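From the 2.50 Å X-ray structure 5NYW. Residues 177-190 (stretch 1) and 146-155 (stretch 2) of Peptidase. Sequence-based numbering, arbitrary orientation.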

# COMPACT_ATOMS: atom_id res chain seq x y z
N ILE L 177 5.20 -0.88 54.25
CA ILE L 177 3.98 -1.61 54.57
C ILE L 177 3.31 -2.12 53.29
O ILE L 177 2.83 -3.26 53.24
CB ILE L 177 3.01 -0.73 55.40
CG1 ILE L 177 3.65 -0.35 56.74
CG2 ILE L 177 1.67 -1.45 55.62
CD1 ILE L 177 2.92 0.76 57.46
N SER L 178 3.31 -1.28 52.26
CA SER L 178 2.79 -1.63 50.93
C SER L 178 3.50 -2.90 50.44
O SER L 178 2.88 -3.82 49.93
CB SER L 178 3.01 -0.47 49.96
OG SER L 178 2.43 -0.70 48.68
N MET L 179 4.82 -2.95 50.64
CA MET L 179 5.62 -4.13 50.35
C MET L 179 5.23 -5.32 51.21
O MET L 179 5.17 -6.46 50.72
CB MET L 179 7.10 -3.83 50.59
CG MET L 179 7.76 -3.07 49.49
SD MET L 179 7.97 -4.12 48.06
CE MET L 179 8.45 -2.86 46.90
N ASP L 180 5.02 -5.05 52.50
CA ASP L 180 4.65 -6.08 53.47
C ASP L 180 3.38 -6.80 53.03
O ASP L 180 3.35 -8.03 52.94
CB ASP L 180 4.49 -5.46 54.86
CG ASP L 180 3.87 -6.43 55.88
OD1 ASP L 180 4.35 -7.58 56.02
OD2 ASP L 180 2.90 -6.02 56.58
N SER L 181 2.35 -6.02 52.73
CA SER L 181 1.08 -6.59 52.30
C SER L 181 1.19 -7.36 50.97
O SER L 181 0.49 -8.35 50.77
CB SER L 181 0.04 -5.49 52.20
OG SER L 181 -0.17 -4.93 53.48
N THR L 182 2.07 -6.88 50.08
CA THR L 182 2.32 -7.49 48.78
C THR L 182 3.11 -8.83 48.90
O THR L 182 2.75 -9.83 48.28
CB THR L 182 3.07 -6.50 47.85
OG1 THR L 182 2.31 -5.27 47.75
CG2 THR L 182 3.23 -7.07 46.47
N LEU L 183 4.18 -8.83 49.70
CA LEU L 183 4.94 -10.05 50.02
C LEU L 183 4.04 -11.14 50.61
O LEU L 183 4.20 -12.32 50.30
CB LEU L 183 6.07 -9.73 51.00
CG LEU L 183 7.22 -8.89 50.44
CD1 LEU L 183 8.00 -8.20 51.51
CD2 LEU L 183 8.13 -9.80 49.67
N ARG L 184 3.12 -10.73 51.48
CA ARG L 184 2.20 -11.67 52.16
C ARG L 184 1.12 -12.29 51.27
O ARG L 184 0.56 -13.32 51.62
CB ARG L 184 1.45 -11.00 53.31
CG ARG L 184 2.24 -10.59 54.52
CD ARG L 184 1.30 -9.78 55.41
NE ARG L 184 1.89 -9.40 56.69
CZ ARG L 184 1.78 -10.13 57.79
NH1 ARG L 184 1.13 -11.28 57.76
NH2 ARG L 184 2.33 -9.71 58.93
N SER L 185 0.79 -11.63 50.16
CA SER L 185 -0.39 -12.01 49.39
C SER L 185 -0.08 -12.61 48.04
O SER L 185 -0.95 -13.24 47.44
CB SER L 185 -1.30 -10.80 49.22
OG SER L 185 -1.85 -10.43 50.47
N ASN L 186 1.15 -12.39 47.57
CA ASN L 186 1.61 -12.83 46.24
C ASN L 186 3.08 -13.23 46.22
O ASN L 186 3.97 -12.42 46.45
CB ASN L 186 1.38 -11.69 45.24
CG ASN L 186 1.55 -12.12 43.81
OD1 ASN L 186 2.67 -12.39 43.37
ND2 ASN L 186 0.44 -12.19 43.07
N LEU L 187 3.34 -14.48 45.86
CA LEU L 187 4.68 -15.03 45.99
C LEU L 187 5.62 -14.62 44.84
O LEU L 187 6.80 -14.97 44.84
CB LEU L 187 4.59 -16.55 46.06
CG LEU L 187 3.94 -17.10 47.34
CD1 LEU L 187 3.67 -18.61 47.25
CD2 LEU L 187 4.76 -16.76 48.58
N SER L 188 5.10 -13.86 43.87
CA SER L 188 5.94 -13.39 42.77
C SER L 188 6.73 -12.15 43.18
O SER L 188 7.63 -11.69 42.45
CB SER L 188 5.10 -13.10 41.52
OG SER L 188 4.29 -11.97 41.73
N VAL L 189 6.38 -11.61 44.34
CA VAL L 189 7.06 -10.46 44.94
C VAL L 189 7.88 -11.03 46.06
O VAL L 189 7.39 -11.85 46.82
CB VAL L 189 6.07 -9.40 45.48
CG1 VAL L 189 6.80 -8.30 46.27
CG2 VAL L 189 5.24 -8.82 44.36
N GLY L 190 9.14 -10.62 46.16
CA GLY L 190 10.06 -11.21 47.12
C GLY L 190 11.21 -10.32 47.53
O GLY L 190 11.57 -9.37 46.83
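Stretch 2 146-155: FQIGESKYGK

Stretch 1 enters already helical at Ile177; beyond the helix it makes a type I turn from Asn186 to Val189. Stretch 2 begins as the last part of a strand, residues 146-149, and continues as a loop. Within its type I turn, Lys152 to Lys155, the middle residues Tyr153 and Gly154 lie against the helix. The two stretches run in opposite senses. Gly154 is nearest Ser178, with their CA atoms 4.2 Å apart. Tyr153 lies by Thr182, CA to CA 5.2 Å, and Glu150 by Val189, CA to CA 7.3 Å. Together the stretches bury 420 Å², both sides summed.

Tyr153 covers the most surface. Its CA-to-CB bond points toward stretch 1, and chi1 is m. The side chain runs alongside the chain of stretch 1, from Thr182 toward Asn186. Ser185 CB lies 3.5 Å from Tyr153 CD1. At the far end of the ring, Asn186 ND2 donates a hydrogen bond to Tyr153 OH, 3.2 Å long and nearly straight at 165°. The backbone of Tyr153 also takes part: Tyr153 O is 4.1 Å from Ser181 CB.

Glu150 comes next. It follows the strand, and its CA-to-CB bond points toward stretch 1. Glu150 CB is 3.9 Å from Val189 CG2, and Glu150 CG is 3.5 Å from Ser188 OG. The carboxylate atom Glu150 OE1 is 3.8 Å from Asn186 ND2. The backbone O of Glu150 meets the helix itself, 3.6 Å from Thr182 CG2. Asn186 therefore lies near both Tyr153 and Glu150. Asn186 OD1 accepts a 2.9 Å hydrogen bond from Ser188 N, which ties the side chain into its own turn. Ser188 OG also donates to Asn186 OD1, at a very short 2.3 Å.

Gly154 makes the closest backbone approach. Ser178 OG donates a 2.8 Å hydrogen bond to Gly154 O. Thr182 OG1 lies 3.6 Å from Gly154 N, while it donates a 2.7 Å hydrogen bond to Ser178 O within the helix. The absence of a side chain at Gly154 permits this fit. An ideal CB on Gly154 would point toward stretch 1 and clash, 2.4 Å from Ser178 OG and 2.9 Å from Thr182 OG1.

The strand itself contributes little. The CA-to-CB bond of Gln147 points toward stretch 1, but Gln147 NE2 remains 4.4 Å from Ser178 OG. Those of Ser151, Lys152 and Lys155 point away from it.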

# COMPACT_ATOMS: atom_id res chain seq x y z
N PHE L 146 3.28 6.39 41.69
CA PHE L 146 3.03 5.41 40.62
C PHE L 146 3.40 4.02 41.08
O PHE L 146 4.34 3.85 41.85
CB PHE L 146 3.84 5.73 39.36
CG PHE L 146 3.40 6.94 38.63
CD1 PHE L 146 2.06 7.16 38.39
CD2 PHE L 146 4.33 7.87 38.19
CE1 PHE L 146 1.65 8.31 37.70
CE2 PHE L 146 3.93 9.01 37.51
CZ PHE L 146 2.58 9.23 37.26
N GLN L 147 2.69 3.01 40.60
CA GLN L 147 3.11 1.64 40.86
C GLN L 147 3.28 0.88 39.54
O GLN L 147 2.49 1.05 38.62
CB GLN L 147 2.10 0.90 41.74
CG GLN L 147 1.62 1.64 42.98
CD GLN L 147 0.49 0.86 43.65
OE1 GLN L 147 -0.66 0.94 43.22
NE2 GLN L 147 0.81 0.12 44.72
N ILE L 148 4.28 0.00 39.47
CA ILE L 148 4.40 -0.95 38.36
C ILE L 148 4.59 -2.37 38.93
O ILE L 148 5.00 -2.54 40.09
CB ILE L 148 5.56 -0.57 37.39
CG1 ILE L 148 6.90 -0.48 38.11
CG2 ILE L 148 5.24 0.76 36.70
CD1 ILE L 148 8.10 -0.10 37.19
N GLY L 149 4.29 -3.40 38.13
CA GLY L 149 4.35 -4.77 38.59
C GLY L 149 3.11 -5.18 39.36
O GLY L 149 2.01 -4.69 39.10
N GLU L 150 3.28 -6.08 40.34
CA GLU L 150 2.16 -6.56 41.15
C GLU L 150 1.79 -5.53 42.20
O GLU L 150 2.31 -5.55 43.31
CB GLU L 150 2.50 -7.88 41.82
CG GLU L 150 2.39 -9.11 40.92
CD GLU L 150 0.97 -9.39 40.40
OE1 GLU L 150 -0.02 -9.02 41.06
OE2 GLU L 150 0.86 -9.99 39.31
N SER L 151 0.86 -4.65 41.85
CA SER L 151 0.68 -3.40 42.59
C SER L 151 -0.60 -3.26 43.37
O SER L 151 -0.72 -2.35 44.18
CB SER L 151 0.71 -2.24 41.61
OG SER L 151 -0.41 -2.38 40.75
N LYS L 152 -1.59 -4.09 43.06
CA LYS L 152 -2.92 -3.89 43.63
C LYS L 152 -2.99 -4.20 45.12
O LYS L 152 -3.70 -3.52 45.86
CB LYS L 152 -3.96 -4.72 42.86
CG LYS L 152 -4.19 -4.25 41.43
CD LYS L 152 -5.17 -5.17 40.70
CE LYS L 152 -5.49 -4.67 39.29
NZ LYS L 152 -6.36 -5.59 38.50
N TYR L 153 -2.22 -5.19 45.56
CA TYR L 153 -2.22 -5.59 46.97
C TYR L 153 -1.77 -4.43 47.85
O TYR L 153 -2.23 -4.27 48.98
CB TYR L 153 -1.30 -6.80 47.17
CG TYR L 153 -1.62 -7.98 46.27
CD1 TYR L 153 -2.62 -8.89 46.63
CD2 TYR L 153 -0.94 -8.19 45.08
CE1 TYR L 153 -2.92 -9.97 45.82
CE2 TYR L 153 -1.23 -9.27 44.26
CZ TYR L 153 -2.22 -10.16 44.64
OH TYR L 153 -2.51 -11.23 43.84
N GLY L 154 -0.86 -3.62 47.32
CA GLY L 154 -0.22 -2.59 48.09
C GLY L 154 -0.80 -1.21 47.88
O GLY L 154 -0.29 -0.25 48.41
N LYS L 155 -1.83 -1.10 47.06
CA LYS L 155 -2.44 0.19 46.80
C LYS L 155 -3.29 0.71 47.98
O LYS L 155 -3.22 1.91 48.29
CB LYS L 155 -3.29 0.14 45.51
CG LYS L 155 -3.87 1.49 45.03
CD LYS L 155 -4.69 1.32 43.73
CE LYS L 155 -5.35 2.60 43.25
NZ LYS L 155 -4.35 3.64 42.91